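Local coordinates for uncharacterized protein Q6HG14 (Bacillus thuringiensis serovar konkukian, PDB 3F08), which is of unknown function but probably binds a hydrophobic ligand in a cavity, as Bet v 1-like proteins do, at residues B[67-73]-B[84-90]. The protein carries 5 engineered substitutions. Residues are numbered along the deposited sequence; the frame is centred on the assembly and turned at random.
Sequences ERYYTYS and YLSTIQV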
ATOM      1  N   GLU B  67       5.946  10.376  -2.738  1.00 17.70           N
ATOM      2  CA  GLU B  67       7.354  10.378  -2.360  1.00 18.14           C
ATOM      3  C   GLU B  67       8.040   9.182  -3.027  1.00 16.06           C
ATOM      4  O   GLU B  67       9.221   8.919  -2.824  1.00 14.09           O
ATOM      5  CB  GLU B  67       7.507  10.332  -0.840  1.00 20.98           C
ATOM      6  CG  GLU B  67       7.108  11.647  -0.169  1.00 27.54           C
ATOM      7  CD  GLU B  67       7.152  11.589   1.350  1.00 32.98           C
ATOM      8  OE1 GLU B  67       8.231  11.294   1.909  1.00 34.46           O
ATOM      9  OE2 GLU B  67       6.103  11.844   1.987  1.00 35.01           O
ATOM     10  N   ARG B  68       7.261   8.471  -3.832  1.00 14.87           N
ATOM     11  CA  ARG B  68       7.712   7.320  -4.605  1.00 14.28           C
ATOM     12  C   ARG B  68       8.568   6.263  -3.905  1.00 13.41           C
ATOM     13  O   ARG B  68       9.705   6.001  -4.305  1.00 11.01           O
ATOM     14  CB  ARG B  68       8.433   7.812  -5.867  1.00 12.99           C
ATOM     15  CG  ARG B  68       7.615   8.816  -6.696  1.00 16.43           C
ATOM     16  CD  ARG B  68       8.356   9.237  -7.962  1.00 16.97           C
ATOM     17  NE  ARG B  68       9.634   9.857  -7.638  1.00 18.80           N
ATOM     18  CZ  ARG B  68       9.822  11.165  -7.485  1.00 22.15           C
ATOM     19  NH1 ARG B  68       8.814  12.014  -7.638  1.00 22.56           N
ATOM     20  NH2 ARG B  68      11.024  11.623  -7.165  1.00 24.14           N
ATOM     21  N   TYR B  69       8.025   5.645  -2.867  1.00 12.18           N
ATOM     22  CA  TYR B  69       8.757   4.586  -2.195  1.00 12.79           C
ATOM     23  C   TYR B  69       7.793   3.670  -1.456  1.00 13.20           C
ATOM     24  O   TYR B  69       6.650   4.047  -1.183  1.00 12.84           O
ATOM     25  CB  TYR B  69       9.778   5.175  -1.209  1.00 14.18           C
ATOM     26  CG  TYR B  69       9.197   5.669   0.100  1.00 13.91           C
ATOM     27  CD1 TYR B  69       9.001   4.800   1.169  1.00 14.91           C
ATOM     28  CD2 TYR B  69       8.869   7.012   0.277  1.00 13.80           C
ATOM     29  CE1 TYR B  69       8.499   5.253   2.389  1.00 16.53           C
ATOM     30  CE2 TYR B  69       8.367   7.481   1.492  1.00 15.88           C
ATOM     31  CZ  TYR B  69       8.185   6.596   2.544  1.00 17.33           C
ATOM     32  OH  TYR B  69       7.710   7.054   3.753  1.00 17.36           O
ATOM     33  N   TYR B  70       8.242   2.448  -1.191  1.00 11.63           N
ATOM     34  CA  TYR B  70       7.468   1.512  -0.398  1.00 12.18           C
ATOM     35  C   TYR B  70       8.468   0.723   0.419  1.00 12.62           C
ATOM     36  O   TYR B  70       9.624   0.560   0.021  1.00  8.64           O
ATOM     37  CB  TYR B  70       6.536   0.612  -1.240  1.00 13.47           C
ATOM     38  CG  TYR B  70       7.143  -0.430  -2.153  1.00 15.25           C
ATOM     39  CD1 TYR B  70       7.734  -1.592  -1.648  1.00 13.83           C
ATOM     40  CD2 TYR B  70       7.033  -0.297  -3.533  1.00 14.67           C
ATOM     41  CE1 TYR B  70       8.195  -2.602  -2.514  1.00 16.50           C
ATOM     42  CE2 TYR B  70       7.481  -1.282  -4.395  1.00 14.68           C
ATOM     43  CZ  TYR B  70       8.059  -2.431  -3.888  1.00 14.99           C
ATOM     44  OH  TYR B  70       8.481  -3.399  -4.768  1.00 17.59           O
ATOM     45  N   THR B  71       8.028   0.293   1.594  1.00 12.71           N
ATOM     46  CA  THR B  71       8.872  -0.439   2.514  1.00 13.05           C
ATOM     47  C   THR B  71       8.198  -1.760   2.803  1.00 13.31           C
ATOM     48  O   THR B  71       6.989  -1.811   3.014  1.00 14.35           O
ATOM     49  CB  THR B  71       9.039   0.350   3.831  1.00 14.21           C
ATOM     50  OG1 THR B  71       9.607   1.634   3.540  1.00 12.66           O
ATOM     51  CG2 THR B  71       9.936  -0.406   4.821  1.00 12.92           C
ATOM     52  N   TYR B  72       8.981  -2.828   2.815  1.00 11.71           N
ATOM     53  CA  TYR B  72       8.424  -4.135   3.071  1.00 13.08           C
ATOM     54  C   TYR B  72       9.293  -4.942   4.013  1.00 13.98           C
ATOM     55  O   TYR B  72      10.480  -4.653   4.202  1.00 11.87           O
ATOM     56  CB  TYR B  72       8.244  -4.887   1.755  1.00 12.31           C
ATOM     57  CG  TYR B  72       9.536  -5.162   1.020  1.00 12.33           C
ATOM     58  CD1 TYR B  72      10.256  -6.335   1.245  1.00 11.55           C
ATOM     59  CD2 TYR B  72      10.023  -4.262   0.075  1.00 10.45           C
ATOM     60  CE1 TYR B  72      11.432  -6.608   0.537  1.00 11.95           C
ATOM     61  CE2 TYR B  72      11.196  -4.521  -0.637  1.00 12.35           C
ATOM     62  CZ  TYR B  72      11.894  -5.698  -0.403  1.00 10.97           C
ATOM     63  OH  TYR B  72      13.049  -5.947  -1.113  1.00 13.13           O
ATOM     64  N   SER B  73       8.680  -5.956   4.608  1.00 15.93           N
ATOM     65  CA  SER B  73       9.366  -6.841   5.528  1.00 17.19           C
ATOM     66  C   SER B  73       9.227  -8.242   4.960  1.00 20.25           C
ATOM     67  O   SER B  73       8.426  -8.475   4.059  1.00 21.07           O
ATOM     68  CB  SER B  73       8.734  -6.747   6.924  1.00 16.24           C
ATOM     69  OG  SER B  73       7.344  -7.031   6.895  1.00 17.04           O
ATOM     70  N   TYR B  84      14.122  -8.134   9.138  1.00 18.89           N
ATOM     71  CA  TYR B  84      14.353  -7.543   7.827  1.00 19.06           C
ATOM     72  C   TYR B  84      13.340  -6.480   7.397  1.00 19.39           C
ATOM     73  O   TYR B  84      12.133  -6.716   7.411  1.00 19.35           O
ATOM     74  CB  TYR B  84      14.372  -8.646   6.778  1.00 18.34           C
ATOM     75  CG  TYR B  84      14.784  -8.166   5.410  1.00 19.59           C
ATOM     76  CD1 TYR B  84      16.121  -7.988   5.097  1.00 17.46           C
ATOM     77  CD2 TYR B  84      13.832  -7.897   4.423  1.00 18.51           C
ATOM     78  CE1 TYR B  84      16.514  -7.564   3.838  1.00 18.97           C
ATOM     79  CE2 TYR B  84      14.209  -7.468   3.156  1.00 17.77           C
ATOM     80  CZ  TYR B  84      15.559  -7.307   2.868  1.00 19.13           C
ATOM     81  OH  TYR B  84      15.966  -6.904   1.617  1.00 18.63           O
ATOM     82  N   LEU B  85      13.849  -5.311   7.024  1.00 18.30           N
ATOM     83  CA  LEU B  85      13.027  -4.214   6.526  1.00 18.41           C
ATOM     84  C   LEU B  85      13.756  -3.690   5.307  1.00 17.92           C
ATOM     85  O   LEU B  85      14.970  -3.518   5.348  1.00 18.76           O
ATOM     86  CB  LEU B  85      12.901  -3.076   7.534  1.00 19.32           C
ATOM     87  CG  LEU B  85      11.726  -3.068   8.506  1.00 23.09           C
ATOM     88  CD1 LEU B  85      11.713  -1.717   9.215  1.00 24.12           C
ATOM     89  CD2 LEU B  85      10.404  -3.287   7.775  1.00 20.29           C
ATOM     90  N   SER B  86      13.029  -3.427   4.229  1.00 16.25           N
ATOM     91  CA  SER B  86      13.656  -2.931   3.013  1.00 15.42           C
ATOM     92  C   SER B  86      12.823  -1.832   2.373  1.00 15.46           C
ATOM     93  O   SER B  86      11.597  -1.888   2.377  1.00 16.46           O
ATOM     94  CB  SER B  86      13.850  -4.075   2.016  1.00 13.75           C
ATOM     95  OG  SER B  86      14.560  -3.643   0.868  1.00 12.05           O
ATOM     96  N   THR B  87      13.498  -0.832   1.826  1.00 15.55           N
ATOM     97  CA  THR B  87      12.810   0.267   1.180  1.00 15.68           C
ATOM     98  C   THR B  87      13.409   0.527  -0.194  1.00 15.38           C
ATOM     99  O   THR B  87      14.626   0.567  -0.353  1.00 15.05           O
ATOM    100  CB  THR B  87      12.921   1.565   2.003  1.00 14.89           C
ATOM    101  OG1 THR B  87      12.283   1.384   3.273  1.00 16.56           O
ATOM    102  CG2 THR B  87      12.251   2.732   1.262  1.00 17.27           C
ATOM    103  N   ILE B  88      12.550   0.669  -1.194  1.00 15.36           N
ATOM    104  CA  ILE B  88      13.019   0.988  -2.526  1.00 14.15           C
ATOM    105  C   ILE B  88      12.386   2.335  -2.825  1.00 14.34           C
ATOM    106  O   ILE B  88      11.189   2.533  -2.600  1.00 13.99           O
ATOM    107  CB  ILE B  88      12.588  -0.084  -3.556  1.00 15.88           C
ATOM    108  CG1 ILE B  88      13.067   0.311  -4.953  1.00 16.87           C
ATOM    109  CG2 ILE B  88      11.094  -0.278  -3.515  1.00 17.73           C
ATOM    110  CD1 ILE B  88      13.044  -0.855  -5.947  1.00 18.83           C
ATOM    111  N   GLN B  89      13.188   3.278  -3.302  1.00 13.16           N
ATOM    112  CA  GLN B  89      12.675   4.607  -3.585  1.00 14.24           C
ATOM    113  C   GLN B  89      13.191   5.163  -4.897  1.00 13.74           C
ATOM    114  O   GLN B  89      14.330   4.919  -5.284  1.00 13.93           O
ATOM    115  CB  GLN B  89      13.045   5.566  -2.447  1.00 13.22           C
ATOM    116  CG  GLN B  89      12.568   6.997  -2.674  1.00 16.16           C
ATOM    117  CD  GLN B  89      12.757   7.873  -1.446  1.00 18.64           C
ATOM    118  OE1 GLN B  89      13.768   7.773  -0.743  1.00 20.28           O
ATOM    119  NE2 GLN B  89      11.788   8.741  -1.186  1.00 18.95           N
ATOM    120  N   VAL B  90      12.335   5.913  -5.576  1.00 13.62           N
ATOM    121  CA  VAL B  90      12.688   6.523  -6.849  1.00 15.35           C
ATOM    122  C   VAL B  90      12.885   8.014  -6.612  1.00 15.65           C
ATOM    123  O   VAL B  90      11.921   8.758  -6.486  1.00 16.91           O
ATOM    124  CB  VAL B  90      11.568   6.314  -7.888  1.00 13.23           C
ATOM    125  CG1 VAL B  90      11.923   7.020  -9.181  1.00 14.98           C
ATOM    126  CG2 VAL B  90      11.357   4.823  -8.133  1.00 10.92           C
TER
HETATM  127  O   HOH W   1      14.753  -8.638  -0.541  1.00 18.29           O
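Two antiparallel neighbours in the curved sheet of a Bet v 1-like fold, strands 69-74 and 81-92, pair here, Tyr70 with Ile88 and Tyr72 with Ser86 as hydrogen-bonded pairs. The strand segments run antiparallel at 161°, and both pairs close mutual N-H...O bonds, tighter at Tyr72, whose N lies 2.8 Å from Ser86 O. On this face the Tyr70 and Ile88 side chains run side by side, pointing the same way. Ile88 CG2 sits over the centre of the Tyr70 ring, 3.7 Å from its centroid and only 10° off the normal, a well-formed CH-pi contact. Ser86 CB makes a second one over the Tyr72 ring, displaced toward its rim. Both tyrosines set CG between backbone N and carbonyl carbon, which puts one face of each ring against the partner's carbon. The edge of the Tyr84 ring meets Tyr72 CE1, and a water joins the two hydroxyls; Tyr125 of helix 114-137 bonds both Tyr84 OH and Ser86 OG, while Arg46 serves Tyr70 OH.

The other face is more polar: Thr71 OG1 and Thr87 OG1 share a hydrogen bond of 2.7 Å, and Gln89, extended, sends NE2 to Glu67 O (3.1 Å) in the carbonyl plane, nearly straight at 174°. Just ahead of strand 69-74, Arg68 NE bonds Val90 O (2.8 Å), and NH2 salt-bridges Glu92. Arg68 and Tyr69 both face Asn64, which fits a G1 bulge. A mostly aromatic and aliphatic helix-covered face, Ser86 included, and a more mixed opposite one are consistent with the helix-grip fold of SRPBCC proteins.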